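Local coordinates for putative branched-chain amino acid aminotransferase IlvE (Streptococcus mutans, PDB 4DQN), which probably catalyses the pyridoxal-phosphate-dependent transfer of the amino group of leucine, isoleucine or valine to 2-oxoglutarate, at residues 9-23 with 114-128. Sequence-based numbering, arbitrary orientation.
Sequences LDWKNLGFEYHKLPF and NEEYVPPYGTGATLY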
loop_
_atom_site.group_PDB
_atom_site.type_symbol
_atom_site.label_atom_id
_atom_site.label_comp_id
_atom_site.label_asym_id
_atom_site.label_seq_id
_atom_site.Cartn_x
_atom_site.Cartn_y
_atom_site.Cartn_z
ATOM N N LEU A 9 1.308 7.294 34.983
ATOM C CA LEU A 9 1.753 7.952 33.761
ATOM C C LEU A 9 1.182 9.372 33.692
ATOM O O LEU A 9 0.201 9.682 34.376
ATOM C CB LEU A 9 1.303 7.136 32.550
ATOM C CG LEU A 9 1.913 5.759 32.318
ATOM C CD1 LEU A 9 1.300 5.078 31.093
ATOM C CD2 LEU A 9 3.410 5.911 32.163
ATOM N N ASP A 10 1.793 10.230 32.879
ATOM C CA ASP A 10 1.314 11.602 32.702
ATOM C C ASP A 10 0.051 11.612 31.838
ATOM O O ASP A 10 0.066 12.120 30.714
ATOM C CB ASP A 10 2.410 12.457 32.061
ATOM C CG ASP A 10 2.132 13.945 32.163
ATOM O OD1 ASP A 10 1.183 14.322 32.885
ATOM O OD2 ASP A 10 2.875 14.734 31.530
ATOM N N TRP A 11 -1.038 11.067 32.388
ATOM C CA TRP A 11 -2.266 10.761 31.636
ATOM C C TRP A 11 -2.791 11.852 30.721
ATOM O O TRP A 11 -3.116 11.596 29.555
ATOM C CB TRP A 11 -3.376 10.320 32.581
ATOM C CG TRP A 11 -3.014 9.173 33.473
ATOM C CD1 TRP A 11 -2.865 9.207 34.830
ATOM C CD2 TRP A 11 -2.765 7.816 33.075
ATOM N NE1 TRP A 11 -2.545 7.955 35.301
ATOM C CE2 TRP A 11 -2.475 7.083 34.245
ATOM C CE3 TRP A 11 -2.764 7.150 31.844
ATOM C CZ2 TRP A 11 -2.188 5.713 34.221
ATOM C CZ3 TRP A 11 -2.483 5.785 31.821
ATOM C CH2 TRP A 11 -2.198 5.084 33.000
ATOM N N LYS A 12 -2.886 13.068 31.244
ATOM C CA LYS A 12 -3.421 14.170 30.454
ATOM C C LYS A 12 -2.480 14.590 29.317
ATOM O O LYS A 12 -2.923 15.159 28.320
ATOM C CB LYS A 12 -3.770 15.360 31.354
ATOM C CG LYS A 12 -5.117 15.210 32.060
ATOM C CD LYS A 12 -5.394 16.383 32.989
ATOM C CE LYS A 12 -5.099 17.708 32.299
ATOM N NZ LYS A 12 -5.190 18.887 33.220
ATOM N N ASN A 13 -1.191 14.298 29.456
ATOM C CA ASN A 13 -0.220 14.763 28.467
ATOM C C ASN A 13 0.365 13.667 27.577
ATOM O O ASN A 13 1.347 13.881 26.867
ATOM C CB ASN A 13 0.865 15.597 29.140
ATOM C CG ASN A 13 0.277 16.731 29.959
ATOM O OD1 ASN A 13 -0.662 17.403 29.517
ATOM N ND2 ASN A 13 0.791 16.923 31.170
ATOM N N LEU A 14 -0.257 12.493 27.609
ATOM C CA LEU A 14 -0.021 11.523 26.563
ATOM C C LEU A 14 -0.523 12.223 25.332
ATOM O O LEU A 14 -1.442 13.050 25.401
ATOM C CB LEU A 14 -0.864 10.274 26.773
ATOM C CG LEU A 14 -0.552 9.505 28.045
ATOM C CD1 LEU A 14 -1.420 8.285 28.117
ATOM C CD2 LEU A 14 0.926 9.133 28.099
ATOM N N GLY A 15 0.079 11.924 24.205
ATOM C CA GLY A 15 -0.504 12.379 22.970
ATOM C C GLY A 15 -1.095 11.138 22.362
ATOM O O GLY A 15 -1.792 10.359 23.034
ATOM N N PHE A 16 -0.781 10.940 21.092
ATOM C CA PHE A 16 -1.174 9.749 20.384
ATOM C C PHE A 16 0.121 9.198 19.804
ATOM O O PHE A 16 0.612 9.695 18.791
ATOM C CB PHE A 16 -2.153 10.125 19.279
ATOM C CG PHE A 16 -2.869 8.950 18.670
ATOM C CD1 PHE A 16 -2.383 8.355 17.509
ATOM C CD2 PHE A 16 -4.038 8.459 19.246
ATOM C CE1 PHE A 16 -3.034 7.277 16.930
ATOM C CE2 PHE A 16 -4.712 7.374 18.673
ATOM C CZ PHE A 16 -4.200 6.779 17.512
ATOM N N GLU A 17 0.699 8.204 20.470
ATOM C CA GLU A 17 1.954 7.616 20.006
ATOM C C GLU A 17 2.121 6.197 20.547
ATOM O O GLU A 17 1.411 5.784 21.462
ATOM C CB GLU A 17 3.136 8.472 20.439
ATOM C CG GLU A 17 3.453 8.375 21.910
ATOM C CD GLU A 17 4.604 9.284 22.320
ATOM O OE1 GLU A 17 4.782 9.495 23.540
ATOM O OE2 GLU A 17 5.327 9.782 21.428
ATOM N N TYR A 18 3.065 5.457 19.978
ATOM C CA TYR A 18 3.315 4.083 20.394
ATOM C C TYR A 18 3.903 4.034 21.792
ATOM O O TYR A 18 4.762 4.843 22.132
ATOM C CB TYR A 18 4.307 3.415 19.430
ATOM C CG TYR A 18 4.611 1.975 19.817
ATOM C CD1 TYR A 18 3.679 0.959 19.576
ATOM C CD2 TYR A 18 5.808 1.634 20.443
ATOM C CE1 TYR A 18 3.945 -0.367 19.935
ATOM C CE2 TYR A 18 6.082 0.313 20.806
ATOM C CZ TYR A 18 5.147 -0.677 20.548
ATOM O OH TYR A 18 5.415 -1.987 20.923
ATOM N N HIS A 19 3.427 3.078 22.588
ATOM C CA HIS A 19 4.067 2.666 23.831
ATOM C C HIS A 19 4.157 1.155 23.765
ATOM O O HIS A 19 3.246 0.505 23.252
ATOM C CB HIS A 19 3.214 3.051 25.050
ATOM C CG HIS A 19 2.918 4.514 25.147
ATOM N ND1 HIS A 19 3.449 5.317 26.133
ATOM C CD2 HIS A 19 2.151 5.323 24.377
ATOM C CE1 HIS A 19 3.025 6.556 25.967
ATOM N NE2 HIS A 19 2.238 6.589 24.907
ATOM N N LYS A 20 5.246 0.592 24.274
ATOM C CA LYS A 20 5.374 -0.864 24.360
ATOM C C LYS A 20 4.825 -1.387 25.684
ATOM O O LYS A 20 5.489 -1.303 26.717
ATOM C CB LYS A 20 6.839 -1.271 24.203
ATOM C CG LYS A 20 7.063 -2.777 24.151
ATOM C CD LYS A 20 8.560 -3.080 24.049
ATOM C CE LYS A 20 8.858 -4.481 24.555
ATOM N NZ LYS A 20 10.225 -4.562 25.160
ATOM N N LEU A 21 3.612 -1.928 25.650
ATOM C CA LEU A 21 2.958 -2.440 26.853
ATOM C C LEU A 21 3.363 -3.897 27.105
ATOM O O LEU A 21 3.886 -4.555 26.205
ATOM C CB LEU A 21 1.430 -2.292 26.731
ATOM C CG LEU A 21 0.820 -1.026 27.363
ATOM C CD1 LEU A 21 1.556 0.212 26.920
ATOM C CD2 LEU A 21 -0.667 -0.887 27.031
ATOM N N PRO A 22 3.163 -4.402 28.336
ATOM C CA PRO A 22 3.630 -5.769 28.626
ATOM C C PRO A 22 3.075 -6.888 27.729
ATOM O O PRO A 22 3.851 -7.785 27.394
ATOM C CB PRO A 22 3.176 -5.996 30.074
ATOM C CG PRO A 22 3.130 -4.629 30.670
ATOM C CD PRO A 22 2.677 -3.718 29.550
ATOM N N PHE A 23 1.798 -6.852 27.343
ATOM C CA PHE A 23 1.216 -7.975 26.596
ATOM C C PHE A 23 0.513 -7.547 25.311
ATOM O O PHE A 23 -0.124 -6.492 25.284
ATOM C CB PHE A 23 0.215 -8.733 27.483
ATOM C CG PHE A 23 0.833 -9.307 28.716
ATOM C CD1 PHE A 23 1.575 -10.483 28.650
ATOM C CD2 PHE A 23 0.701 -8.662 29.934
ATOM C CE1 PHE A 23 2.172 -11.007 29.787
ATOM C CE2 PHE A 23 1.291 -9.181 31.075
ATOM C CZ PHE A 23 2.030 -10.351 31.001
ATOM N N ASN A 114 -3.630 -5.670 30.167
ATOM C CA ASN A 114 -2.959 -4.381 30.352
ATOM C C ASN A 114 -3.871 -3.368 31.045
ATOM O O ASN A 114 -3.745 -2.165 30.814
ATOM C CB ASN A 114 -2.547 -3.797 28.989
ATOM C CG ASN A 114 -1.541 -4.665 28.256
ATOM O OD1 ASN A 114 -0.364 -4.689 28.608
ATOM N ND2 ASN A 114 -1.993 -5.363 27.218
ATOM N N GLU A 115 -4.773 -3.837 31.905
ATOM C CA GLU A 115 -5.833 -2.962 32.425
ATOM C C GLU A 115 -5.309 -1.791 33.234
ATOM O O GLU A 115 -5.953 -0.735 33.323
ATOM C CB GLU A 115 -6.886 -3.751 33.227
ATOM C CG GLU A 115 -8.213 -2.975 33.357
ATOM C CD GLU A 115 -9.410 -3.825 33.779
ATOM O OE1 GLU A 115 -9.671 -4.879 33.150
ATOM O OE2 GLU A 115 -10.112 -3.418 34.735
ATOM N N GLU A 116 -4.128 -1.954 33.809
ATOM C CA GLU A 116 -3.576 -0.884 34.620
ATOM C C GLU A 116 -3.104 0.273 33.730
ATOM O O GLU A 116 -2.794 1.363 34.220
ATOM C CB GLU A 116 -2.470 -1.420 35.541
ATOM C CG GLU A 116 -1.179 -1.864 34.826
ATOM C CD GLU A 116 -1.261 -3.234 34.125
ATOM O OE1 GLU A 116 -2.362 -3.822 33.996
ATOM O OE2 GLU A 116 -0.193 -3.727 33.693
ATOM N N TYR A 117 -3.078 0.055 32.413
ATOM C CA TYR A 117 -2.721 1.139 31.487
ATOM C C TYR A 117 -3.939 1.867 30.916
ATOM O O TYR A 117 -3.796 2.861 30.193
ATOM C CB TYR A 117 -1.836 0.621 30.339
ATOM C CG TYR A 117 -0.464 0.198 30.789
ATOM C CD1 TYR A 117 -0.226 -1.101 31.217
ATOM C CD2 TYR A 117 0.593 1.097 30.789
ATOM C CE1 TYR A 117 1.019 -1.493 31.638
ATOM C CE2 TYR A 117 1.851 0.711 31.204
ATOM C CZ TYR A 117 2.049 -0.589 31.630
ATOM O OH TYR A 117 3.293 -1.000 32.048
ATOM N N VAL A 118 -5.132 1.368 31.211
ATOM C CA VAL A 118 -6.337 2.098 30.840
ATOM C C VAL A 118 -6.414 3.323 31.769
ATOM O O VAL A 118 -6.555 3.167 32.985
ATOM C CB VAL A 118 -7.602 1.223 30.977
ATOM C CG1 VAL A 118 -8.830 1.983 30.485
ATOM C CG2 VAL A 118 -7.441 -0.072 30.184
ATOM N N PRO A 119 -6.289 4.539 31.202
ATOM C CA PRO A 119 -6.189 5.773 31.996
ATOM C C PRO A 119 -7.371 5.954 32.950
ATOM O O PRO A 119 -8.447 5.413 32.695
ATOM C CB PRO A 119 -6.197 6.868 30.931
ATOM C CG PRO A 119 -5.571 6.183 29.711
ATOM C CD PRO A 119 -6.194 4.814 29.756
ATOM N N PRO A 120 -7.164 6.701 34.045
ATOM C CA PRO A 120 -8.230 6.943 35.017
ATOM C C PRO A 120 -9.358 7.794 34.437
ATOM O O PRO A 120 -9.122 8.633 33.575
ATOM C CB PRO A 120 -7.518 7.738 36.127
ATOM C CG PRO A 120 -6.072 7.446 35.961
ATOM C CD PRO A 120 -5.878 7.278 34.477
ATOM N N TYR A 121 -10.576 7.565 34.914
ATOM C CA TYR A 121 -11.693 8.483 34.706
ATOM C C TYR A 121 -11.377 9.710 35.583
ATOM O O TYR A 121 -10.957 9.526 36.727
ATOM C CB TYR A 121 -12.952 7.766 35.219
ATOM C CG TYR A 121 -14.247 8.513 35.037
ATOM C CD1 TYR A 121 -14.652 9.476 35.955
ATOM C CD2 TYR A 121 -15.081 8.242 33.958
ATOM C CE1 TYR A 121 -15.849 10.157 35.799
ATOM C CE2 TYR A 121 -16.284 8.922 33.793
ATOM C CZ TYR A 121 -16.654 9.877 34.715
ATOM O OH TYR A 121 -17.843 10.548 34.556
ATOM N N GLY A 122 -11.526 10.950 35.112
ATOM C CA GLY A 122 -11.886 11.327 33.760
ATOM C C GLY A 122 -10.796 12.226 33.177
ATOM O O GLY A 122 -10.839 13.461 33.252
ATOM N N THR A 123 -9.784 11.576 32.616
ATOM C CA THR A 123 -8.686 12.236 31.935
ATOM C C THR A 123 -9.123 12.573 30.524
ATOM O O THR A 123 -8.525 13.426 29.871
ATOM C CB THR A 123 -7.507 11.263 31.817
ATOM O OG1 THR A 123 -7.994 10.001 31.335
ATOM C CG2 THR A 123 -6.875 11.026 33.169
ATOM N N GLY A 124 -10.163 11.884 30.053
ATOM C CA GLY A 124 -10.511 11.885 28.641
ATOM C C GLY A 124 -9.562 10.999 27.844
ATOM O O GLY A 124 -9.665 10.880 26.616
ATOM N N ALA A 125 -8.628 10.365 28.549
ATOM C CA ALA A 125 -7.642 9.496 27.917
ATOM C C ALA A 125 -8.138 8.053 27.907
ATOM O O ALA A 125 -8.989 7.664 28.718
ATOM C CB ALA A 125 -6.312 9.600 28.627
ATOM N N THR A 126 -7.604 7.255 26.988
ATOM C CA THR A 126 -8.131 5.918 26.752
ATOM C C THR A 126 -7.008 4.935 26.449
ATOM O O THR A 126 -5.856 5.330 26.279
ATOM C CB THR A 126 -9.084 5.917 25.539
ATOM O OG1 THR A 126 -8.383 6.416 24.387
ATOM C CG2 THR A 126 -10.313 6.782 25.802
ATOM N N LEU A 127 -7.343 3.651 26.381
ATOM C CA LEU A 127 -6.388 2.663 25.905
ATOM C C LEU A 127 -6.678 2.414 24.430
ATOM O O LEU A 127 -7.726 1.874 24.079
ATOM C CB LEU A 127 -6.499 1.347 26.691
ATOM C CG LEU A 127 -5.404 0.325 26.328
ATOM C CD1 LEU A 127 -4.062 0.777 26.857
ATOM C CD2 LEU A 127 -5.739 -1.085 26.840
ATOM N N TYR A 128 -5.760 2.816 23.563
ATOM C CA TYR A 128 -5.951 2.616 22.126
ATOM C C TYR A 128 -5.472 1.223 21.721
ATOM O O TYR A 128 -4.358 0.827 22.053
ATOM C CB TYR A 128 -5.193 3.689 21.340
ATOM C CG TYR A 128 -5.339 3.569 19.833
ATOM C CD1 TYR A 128 -6.536 3.902 19.195
ATOM C CD2 TYR A 128 -4.276 3.132 19.053
ATOM C CE1 TYR A 128 -6.665 3.795 17.812
ATOM C CE2 TYR A 128 -4.391 3.031 17.673
ATOM C CZ TYR A 128 -5.581 3.360 17.066
ATOM O OH TYR A 128 -5.692 3.242 15.699
#
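Asn114 ND2 is held by two carbonyl oxygens, Phe23 O across the contact at 2.9 Å and Val110 O in helix 100-113, which the asparagine follows. The return bond, from Phe23 N to Asn114 OD1, is weak at 3.3 Å. Asparagine suits the place because one flat group offers a donor and an acceptor side by side, just what a single residue of extended chain presents. Two acceptors at ND2 and a weak donor at OD1 hold the amide in one flip. Next to it, branched Leu21 sets a methine over the flat phenol ring of Tyr117, CG 3.9 Å from the ring centroid, and Pro22 CD comes to 3.5 Å from Tyr117 CE1.

At the other end, the Trp11 indole lies across two successive prolines, whose C-H groups, polarised by the adjoining nitrogen, suit its electron-rich face. Pro120 CD sits almost on the normal of the five-membered ring, 3.3 Å from its centroid, and Pro119 CA covers the six-membered ring on the same face, both CH-pi contacts. With CG beside the backbone N (chi1 -55°), the indole reaches over both. Thr123 CG2 touches Trp11 CB, while Thr123 OG1 accepts from Ala125 N in an ST turn. Farther along, Phe16 points its edge at the face of Tyr128, centroids 4.8 Å apart. The Tyr128 side chain is about 6 Å from that of Lys188, the probable pyridoxal phosphate attachment point (unmodified here).

Segment 9-23 thus drapes over the connection between helix 100-113 and strand 126-136, then enters strand 24-30 of the same antiparallel sheet. Strand 147-157 lies between those two strands, and Ile140 of the second subunit packs on both Phe16 and Tyr128.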